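Rod shape-determining protein (MreC) (Helicobacter pylori, PDB 5LP5) probably contributes to rod cell shape by binding the penicillin-binding protein PBP2 within the core machinery of cell wall synthesis. Local coordinates at residues K92-I104 against K236-N248. Sequence-based numbering, arbitrary orientation.
Sequences KMTYTPTFMTSFI and KLLRHVFLSDVKN
Strand 93-98 runs antiparallel to strand 241-246, their axes approaching to 4.2 Å with 146° between the N-to-C directions. Thr94 and Asp245 form a hydrogen-bonded pair closed in both directions, Thr94 N to Asp245 O and Asp245 N to Thr94 O each spanning 2.9 Å. Thr96 and Leu243 repeat this pattern, and there Leu243 N meets Thr96 O almost straight, at 177° on the hydrogen. Between them, Tyr95 faces Ser244 as a non-hydrogen-bonded pair, and the CA of Tyr95 makes a CA-H...O contact with Leu243 O at 3.3 Å. Thr98 N still bonds to Val241 O, but beyond it the chains diverge, consistent with the 7.4 Å between the CA atoms of Met100 and Leu238. Residues 93-103 and 241-246 are the first and last strands of a six-stranded antiparallel barrel, which this pairing closes.

On the face carrying Tyr95, Pro97 and Phe242, Pro97 CB packs 4.0 Å from Phe242 CE1, while the Tyr95 side chain crosses that of Phe242 at about a right angle, CD1 resting near the Phe242 CB. Ser244 meets the Tyr95 ring through its CB, near CE1, while its hydroxyl bonds to Ile203 O. The other face holds Thr98 CG2 against Val241 CG1 (3.7 Å); with OG1 anti to the backbone N (chi1 -179°), the Thr98 methyl is the branch turned to the valine. Farther along that face Asp245 pairs with Lys124 through OD1 and more weakly with Lys247 through OD2. Past the paired region, Met100 SD lies 3.9 Å from Leu238 CB, and a bend at chi3 lays Met100 CE over the centre of the Phe103 ring, which meets Phe169 of the second subunit edge-to-face.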
ATOM      1  N   LYS C  92      12.116   9.773  30.111  1.00 37.08           N
ATOM      2  CA  LYS C  92      11.751   9.848  31.566  1.00 37.16           C
ATOM      3  C   LYS C  92      10.236   9.833  31.761  1.00 36.91           C
ATOM      4  O   LYS C  92       9.457  10.188  30.867  1.00 34.69           O
ATOM      5  CB  LYS C  92      12.341  11.078  32.257  1.00 37.99           C
ATOM      6  CG  LYS C  92      13.823  10.966  32.604  1.00 38.23           C
ATOM      7  CD  LYS C  92      14.196  11.686  33.901  1.00 38.68           C
ATOM      8  CE  LYS C  92      15.517  12.432  33.825  1.00 39.36           C
ATOM      9  NZ  LYS C  92      16.541  11.665  33.065  1.00 39.25           N
ATOM     10  N   MET C  93       9.826   9.399  32.949  1.00 38.63           N
ATOM     11  CA  MET C  93       8.465   8.906  33.175  1.00 37.92           C
ATOM     12  C   MET C  93       8.178   8.730  34.668  1.00 38.60           C
ATOM     13  O   MET C  93       9.073   8.349  35.456  1.00 38.00           O
ATOM     14  CB  MET C  93       8.323   7.541  32.522  1.00 37.26           C
ATOM     15  CG  MET C  93       6.893   7.108  32.434  1.00 37.14           C
ATOM     16  SD  MET C  93       6.724   5.345  32.457  1.00 34.60           S
ATOM     17  CE  MET C  93       8.050   4.847  31.356  1.00 36.35           C
ATOM     18  N   THR C  94       6.929   8.961  35.056  1.00 37.80           N
ATOM     19  CA  THR C  94       6.529   8.806  36.451  1.00 38.66           C
ATOM     20  C   THR C  94       5.295   7.926  36.552  1.00 38.60           C
ATOM     21  O   THR C  94       4.387   7.983  35.722  1.00 39.79           O
ATOM     22  CB  THR C  94       6.176  10.173  37.077  1.00 38.59           C
ATOM     23  OG1 THR C  94       7.295  11.041  36.984  1.00 41.74           O
ATOM     24  CG2 THR C  94       5.823  10.056  38.513  1.00 37.25           C
ATOM     25  N   TYR C  95       5.263   7.126  37.609  1.00 36.17           N
ATOM     26  CA  TYR C  95       4.058   6.448  38.028  1.00 33.70           C
ATOM     27  C   TYR C  95       3.616   7.061  39.348  1.00 33.28           C
ATOM     28  O   TYR C  95       4.406   7.129  40.277  1.00 32.68           O
ATOM     29  CB  TYR C  95       4.350   4.970  38.206  1.00 32.51           C
ATOM     30  CG  TYR C  95       4.390   4.204  36.915  1.00 31.83           C
ATOM     31  CD1 TYR C  95       3.225   3.955  36.236  1.00 32.68           C
ATOM     32  CD2 TYR C  95       5.583   3.722  36.369  1.00 31.52           C
ATOM     33  CE1 TYR C  95       3.229   3.244  35.034  1.00 31.62           C
ATOM     34  CE2 TYR C  95       5.604   3.025  35.179  1.00 30.60           C
ATOM     35  CZ  TYR C  95       4.420   2.784  34.509  1.00 30.79           C
ATOM     36  OH  TYR C  95       4.377   2.075  33.335  1.00 27.46           O
ATOM     37  N   THR C  96       2.363   7.507  39.423  1.00 32.23           N
ATOM     38  CA  THR C  96       1.809   8.058  40.664  1.00 32.23           C
ATOM     39  C   THR C  96       0.550   7.313  40.998  1.00 31.64           C
ATOM     40  O   THR C  96      -0.266   7.088  40.125  1.00 31.59           O
ATOM     41  CB  THR C  96       1.467   9.548  40.514  1.00 32.50           C
ATOM     42  OG1 THR C  96       2.539  10.200  39.852  1.00 33.05           O
ATOM     43  CG2 THR C  96       1.288  10.192  41.835  1.00 33.02           C
ATOM     44  N   PRO C  97       0.368   6.924  42.260  1.00 32.46           N
ATOM     45  CA  PRO C  97      -0.817   6.163  42.583  1.00 32.92           C
ATOM     46  C   PRO C  97      -2.087   7.003  42.591  1.00 33.55           C
ATOM     47  O   PRO C  97      -2.043   8.215  42.764  1.00 34.78           O
ATOM     48  CB  PRO C  97      -0.495   5.592  43.967  1.00 34.48           C
ATOM     49  CG  PRO C  97       0.498   6.519  44.566  1.00 34.85           C
ATOM     50  CD  PRO C  97       1.282   7.036  43.406  1.00 34.35           C
ATOM     51  N   THR C  98      -3.209   6.341  42.368  1.00 34.16           N
ATOM     52  CA  THR C  98      -4.502   6.997  42.236  1.00 34.88           C
ATOM     53  C   THR C  98      -5.508   5.933  42.570  1.00 34.12           C
ATOM     54  O   THR C  98      -5.171   4.720  42.519  1.00 34.94           O
ATOM     55  CB  THR C  98      -4.756   7.541  40.790  1.00 34.80           C
ATOM     56  OG1 THR C  98      -6.036   8.205  40.714  1.00 34.43           O
ATOM     57  CG2 THR C  98      -4.708   6.417  39.743  1.00 33.17           C
ATOM     58  N   PHE C  99      -6.724   6.357  42.899  1.00 34.78           N
ATOM     59  CA  PHE C  99      -7.750   5.375  43.120  1.00 36.93           C
ATOM     60  C   PHE C  99      -9.092   5.896  42.715  1.00 35.43           C
ATOM     61  O   PHE C  99      -9.289   7.097  42.667  1.00 33.16           O
ATOM     62  CB  PHE C  99      -7.761   4.924  44.588  1.00 41.64           C
ATOM     63  CG  PHE C  99      -7.955   6.037  45.561  1.00 44.82           C
ATOM     64  CD1 PHE C  99      -9.213   6.246  46.088  1.00 47.57           C
ATOM     65  CD2 PHE C  99      -6.913   6.886  45.941  1.00 46.76           C
ATOM     66  CE1 PHE C  99      -9.446   7.255  47.016  1.00 49.23           C
ATOM     67  CE2 PHE C  99      -7.146   7.913  46.851  1.00 48.69           C
ATOM     68  CZ  PHE C  99      -8.411   8.085  47.401  1.00 47.90           C
ATOM     69  N   MET C 100     -10.001   4.969  42.415  1.00 34.57           N
ATOM     70  CA  MET C 100     -11.329   5.348  41.964  1.00 33.02           C
ATOM     71  C   MET C 100     -12.237   5.589  43.160  1.00 32.88           C
ATOM     72  O   MET C 100     -12.191   4.877  44.142  1.00 33.94           O
ATOM     73  CB  MET C 100     -11.908   4.333  40.968  1.00 32.08           C
ATOM     74  CG  MET C 100     -12.476   3.068  41.559  1.00 32.13           C
ATOM     75  SD  MET C 100     -13.013   1.933  40.269  1.00 31.07           S
ATOM     76  CE  MET C 100     -14.680   2.527  39.962  1.00 32.35           C
ATOM     77  N   THR C 101     -13.072   6.610  43.058  1.00 32.51           N
ATOM     78  CA  THR C 101     -14.065   6.908  44.097  1.00 32.55           C
ATOM     79  C   THR C 101     -15.428   6.336  43.775  1.00 31.87           C
ATOM     80  O   THR C 101     -16.186   5.956  44.653  1.00 33.22           O
ATOM     81  CB  THR C 101     -14.238   8.419  44.298  1.00 33.12           C
ATOM     82  OG1 THR C 101     -14.860   9.011  43.137  1.00 33.87           O
ATOM     83  CG2 THR C 101     -12.872   9.055  44.628  1.00 32.93           C
ATOM     84  N   SER C 102     -15.724   6.272  42.487  1.00 30.96           N
ATOM     85  CA  SER C 102     -16.984   5.778  41.995  1.00 30.73           C
ATOM     86  C   SER C 102     -16.858   5.523  40.508  1.00 31.08           C
ATOM     87  O   SER C 102     -15.914   6.002  39.868  1.00 30.91           O
ATOM     88  CB  SER C 102     -18.030   6.847  42.217  1.00 31.01           C
ATOM     89  OG  SER C 102     -17.707   8.045  41.526  1.00 29.33           O
ATOM     90  N   PHE C 103     -17.828   4.817  39.938  1.00 32.55           N
ATOM     91  CA  PHE C 103     -18.006   4.827  38.484  1.00 33.59           C
ATOM     92  C   PHE C 103     -18.650   6.163  38.118  1.00 34.67           C
ATOM     93  O   PHE C 103     -19.304   6.779  38.960  1.00 36.80           O
ATOM     94  CB  PHE C 103     -18.904   3.693  38.060  1.00 34.02           C
ATOM     95  CG  PHE C 103     -18.302   2.347  38.263  1.00 34.18           C
ATOM     96  CD1 PHE C 103     -17.585   1.722  37.259  1.00 34.07           C
ATOM     97  CD2 PHE C 103     -18.500   1.668  39.457  1.00 35.74           C
ATOM     98  CE1 PHE C 103     -17.066   0.457  37.466  1.00 34.27           C
ATOM     99  CE2 PHE C 103     -17.973   0.409  39.668  1.00 35.58           C
ATOM    100  CZ  PHE C 103     -17.255  -0.197  38.672  1.00 34.71           C
ATOM    101  N   ILE C 104     -18.470   6.613  36.890  1.00 33.83           N
ATOM    102  CA  ILE C 104     -19.080   7.873  36.472  1.00 34.61           C
ATOM    103  C   ILE C 104     -20.580   7.666  36.320  1.00 35.14           C
ATOM    104  O   ILE C 104     -21.351   8.374  36.913  1.00 36.47           O
ATOM    105  CB  ILE C 104     -18.468   8.429  35.161  1.00 33.99           C
ATOM    106  CG1 ILE C 104     -16.981   8.660  35.368  1.00 34.95           C
ATOM    107  CG2 ILE C 104     -19.122   9.724  34.767  1.00 34.38           C
ATOM    108  CD1 ILE C 104     -16.255   9.549  34.382  1.00 35.61           C
ATOM    109  N   LYS C 236     -10.427  -6.898  40.308  1.00 35.10           N
ATOM    110  CA  LYS C 236      -9.188  -6.925  41.063  1.00 36.18           C
ATOM    111  C   LYS C 236      -8.256  -5.802  40.647  1.00 34.16           C
ATOM    112  O   LYS C 236      -7.589  -5.241  41.494  1.00 34.52           O
ATOM    113  CB  LYS C 236      -8.501  -8.280  40.961  1.00 37.96           C
ATOM    114  CG  LYS C 236      -8.793  -9.172  42.158  1.00 41.75           C
ATOM    115  CD  LYS C 236      -8.392 -10.624  41.907  1.00 44.65           C
ATOM    116  CE  LYS C 236      -8.349 -11.459  43.187  1.00 47.90           C
ATOM    117  NZ  LYS C 236      -7.353 -12.565  43.070  1.00 49.14           N
ATOM    118  N   LEU C 237      -8.260  -5.465  39.357  1.00 32.37           N
ATOM    119  CA  LEU C 237      -7.341  -4.477  38.787  1.00 30.39           C
ATOM    120  C   LEU C 237      -7.845  -3.042  38.819  1.00 28.50           C
ATOM    121  O   LEU C 237      -7.207  -2.170  38.232  1.00 27.68           O
ATOM    122  CB  LEU C 237      -6.986  -4.857  37.337  1.00 30.69           C
ATOM    123  CG  LEU C 237      -5.780  -5.803  37.177  1.00 31.68           C
ATOM    124  CD1 LEU C 237      -6.065  -7.193  37.705  1.00 33.26           C
ATOM    125  CD2 LEU C 237      -5.341  -5.874  35.721  1.00 31.34           C
ATOM    126  N   LEU C 238      -8.993  -2.787  39.444  1.00 28.13           N
ATOM    127  CA  LEU C 238      -9.449  -1.419  39.602  1.00 27.83           C
ATOM    128  C   LEU C 238      -8.964  -0.854  40.928  1.00 30.63           C
ATOM    129  O   LEU C 238      -9.073   0.342  41.191  1.00 28.89           O
ATOM    130  CB  LEU C 238     -10.956  -1.313  39.374  1.00 28.51           C
ATOM    131  CG  LEU C 238     -11.338  -1.254  37.881  1.00 27.58           C
ATOM    132  CD1 LEU C 238     -12.846  -1.238  37.662  1.00 28.49           C
ATOM    133  CD2 LEU C 238     -10.728  -0.052  37.165  1.00 26.61           C
ATOM    134  N   ARG C 239      -8.389  -1.718  41.763  1.00 35.83           N
ATOM    135  CA  ARG C 239      -7.617  -1.253  42.916  1.00 40.85           C
ATOM    136  C   ARG C 239      -6.131  -1.404  42.631  1.00 38.79           C
ATOM    137  O   ARG C 239      -5.731  -2.163  41.756  1.00 35.50           O
ATOM    138  CB  ARG C 239      -8.037  -1.983  44.189  1.00 48.76           C
ATOM    139  CG  ARG C 239      -9.443  -1.556  44.629  1.00 57.36           C
ATOM    140  CD  ARG C 239      -9.906  -2.150  45.941  1.00 67.46           C
ATOM    141  NE  ARG C 239      -9.643  -3.596  46.054  1.00 76.39           N
ATOM    142  CZ  ARG C 239     -10.464  -4.579  45.673  1.00 75.26           C
ATOM    143  NH1 ARG C 239     -11.635  -4.322  45.106  1.00 69.97           N
ATOM    144  NH2 ARG C 239     -10.092  -5.840  45.858  1.00 80.93           N
ATOM    145  N   HIS C 240      -5.324  -0.647  43.371  1.00 38.26           N
ATOM    146  CA  HIS C 240      -3.866  -0.602  43.194  1.00 36.72           C
ATOM    147  C   HIS C 240      -3.452   0.009  41.856  1.00 33.84           C
ATOM    148  O   HIS C 240      -2.632  -0.573  41.145  1.00 31.36           O
ATOM    149  CB  HIS C 240      -3.242  -1.989  43.354  1.00 37.14           C
ATOM    150  CG  HIS C 240      -3.453  -2.600  44.705  1.00 39.48           C
ATOM    151  ND1 HIS C 240      -3.017  -2.002  45.873  1.00 40.50           N
ATOM    152  CD2 HIS C 240      -4.024  -3.775  45.072  1.00 40.26           C
ATOM    153  CE1 HIS C 240      -3.337  -2.767  46.902  1.00 41.01           C
ATOM    154  NE2 HIS C 240      -3.945  -3.848  46.445  1.00 41.21           N
ATOM    155  N   VAL C 241      -4.019   1.178  41.540  1.00 32.92           N
ATOM    156  CA  VAL C 241      -3.894   1.782  40.222  1.00 31.39           C
ATOM    157  C   VAL C 241      -2.895   2.924  40.223  1.00 31.00           C
ATOM    158  O   VAL C 241      -2.905   3.749  41.131  1.00 31.30           O
ATOM    159  CB  VAL C 241      -5.241   2.304  39.705  1.00 30.94           C
ATOM    160  CG1 VAL C 241      -5.075   3.021  38.366  1.00 30.08           C
ATOM    161  CG2 VAL C 241      -6.244   1.164  39.592  1.00 30.94           C
ATOM    162  N   PHE C 242      -2.044   2.948  39.195  1.00 30.00           N
ATOM    163  CA  PHE C 242      -1.018   3.970  39.027  1.00 30.57           C
ATOM    164  C   PHE C 242      -1.249   4.775  37.740  1.00 29.33           C
ATOM    165  O   PHE C 242      -1.573   4.219  36.701  1.00 28.98           O
ATOM    166  CB  PHE C 242       0.355   3.302  38.969  1.00 30.74           C
ATOM    167  CG  PHE C 242       0.784   2.680  40.262  1.00 31.93           C
ATOM    168  CD1 PHE C 242       1.520   3.406  41.177  1.00 33.58           C
ATOM    169  CD2 PHE C 242       0.497   1.366  40.547  1.00 32.88           C
ATOM    170  CE1 PHE C 242       1.932   2.840  42.371  1.00 34.52           C
ATOM    171  CE2 PHE C 242       0.901   0.785  41.746  1.00 33.80           C
ATOM    172  CZ  PHE C 242       1.620   1.526  42.658  1.00 34.58           C
ATOM    173  N   LEU C 243      -1.031   6.079  37.814  1.00 28.63           N
ATOM    174  CA  LEU C 243      -1.156   6.969  36.664  1.00 27.81           C
ATOM    175  C   LEU C 243       0.168   7.112  35.965  1.00 27.16           C
ATOM    176  O   LEU C 243       1.197   7.369  36.598  1.00 29.50           O
ATOM    177  CB  LEU C 243      -1.604   8.350  37.134  1.00 29.15           C
ATOM    178  CG  LEU C 243      -2.004   9.359  36.065  1.00 29.64           C
ATOM    179  CD1 LEU C 243      -3.400   9.089  35.536  1.00 29.46           C
ATOM    180  CD2 LEU C 243      -2.044  10.744  36.697  1.00 31.59           C
ATOM    181  N   SER C 244       0.163   6.989  34.646  1.00 26.41           N
ATOM    182  CA  SER C 244       1.403   7.063  33.870  1.00 26.52           C
ATOM    183  C   SER C 244       1.633   8.429  33.257  1.00 26.40           C
ATOM    184  O   SER C 244       0.946   8.789  32.316  1.00 26.47           O
ATOM    185  CB  SER C 244       1.386   6.027  32.758  1.00 26.23           C
ATOM    186  OG  SER C 244       2.477   6.266  31.893  1.00 27.07           O
ATOM    187  N   ASP C 245       2.621   9.160  33.782  1.00 27.59           N
ATOM    188  CA  ASP C 245       2.948  10.521  33.343  1.00 28.85           C
ATOM    189  C   ASP C 245       4.283  10.524  32.583  1.00 30.36           C
ATOM    190  O   ASP C 245       5.347  10.470  33.213  1.00 32.49           O
ATOM    191  CB  ASP C 245       3.015  11.453  34.565  1.00 30.30           C
ATOM    192  CG  ASP C 245       3.217  12.949  34.179  1.00 31.93           C
ATOM    193  OD1 ASP C 245       3.493  13.275  33.035  1.00 32.08           O
ATOM    194  OD2 ASP C 245       3.100  13.843  35.007  1.00 33.30           O
ATOM    195  N   VAL C 246       4.223  10.592  31.252  1.00 31.80           N
ATOM    196  CA  VAL C 246       5.435  10.604  30.405  1.00 34.52           C
ATOM    197  C   VAL C 246       5.790  12.050  30.106  1.00 38.96           C
ATOM    198  O   VAL C 246       4.963  12.779  29.578  1.00 39.93           O
ATOM    199  CB  VAL C 246       5.182   9.881  29.065  1.00 32.58           C
ATOM    200  CG1 VAL C 246       6.350  10.056  28.128  1.00 33.11           C
ATOM    201  CG2 VAL C 246       4.910   8.399  29.271  1.00 30.95           C
ATOM    202  N   LYS C 247       7.000  12.445  30.477  1.00 45.19           N
ATOM    203  CA  LYS C 247       7.365  13.850  30.488  1.00 54.49           C
ATOM    204  C   LYS C 247       7.285  14.404  29.061  1.00 60.33           C
ATOM    205  O   LYS C 247       7.883  13.847  28.132  1.00 62.93           O
ATOM    206  CB  LYS C 247       8.738  14.066  31.169  1.00 58.19           C
ATOM    207  CG  LYS C 247       8.701  13.861  32.695  1.00 60.39           C
ATOM    208  CD  LYS C 247       7.824  14.901  33.426  1.00 62.34           C
ATOM    209  CE  LYS C 247       6.918  14.290  34.506  1.00 60.17           C
ATOM    210  NZ  LYS C 247       6.074  15.319  35.192  1.00 58.38           N
ATOM    211  N   ASN C 248       6.493  15.469  28.885  1.00 64.25           N
ATOM    212  CA  ASN C 248       6.128  15.928  27.543  1.00 65.33           C
ATOM    213  C   ASN C 248       7.177  16.867  27.016  1.00 65.81           C
ATOM    214  O   ASN C 248       8.284  16.895  27.542  1.00 68.26           O
ATOM    215  CB  ASN C 248       4.694  16.520  27.471  1.00 68.25           C
ATOM    216  CG  ASN C 248       4.360  17.460  28.618  1.00 72.39           C
ATOM    217  OD1 ASN C 248       5.179  17.712  29.498  1.00 79.15           O
ATOM    218  ND2 ASN C 248       3.134  17.983  28.606  1.00 72.26           N
TER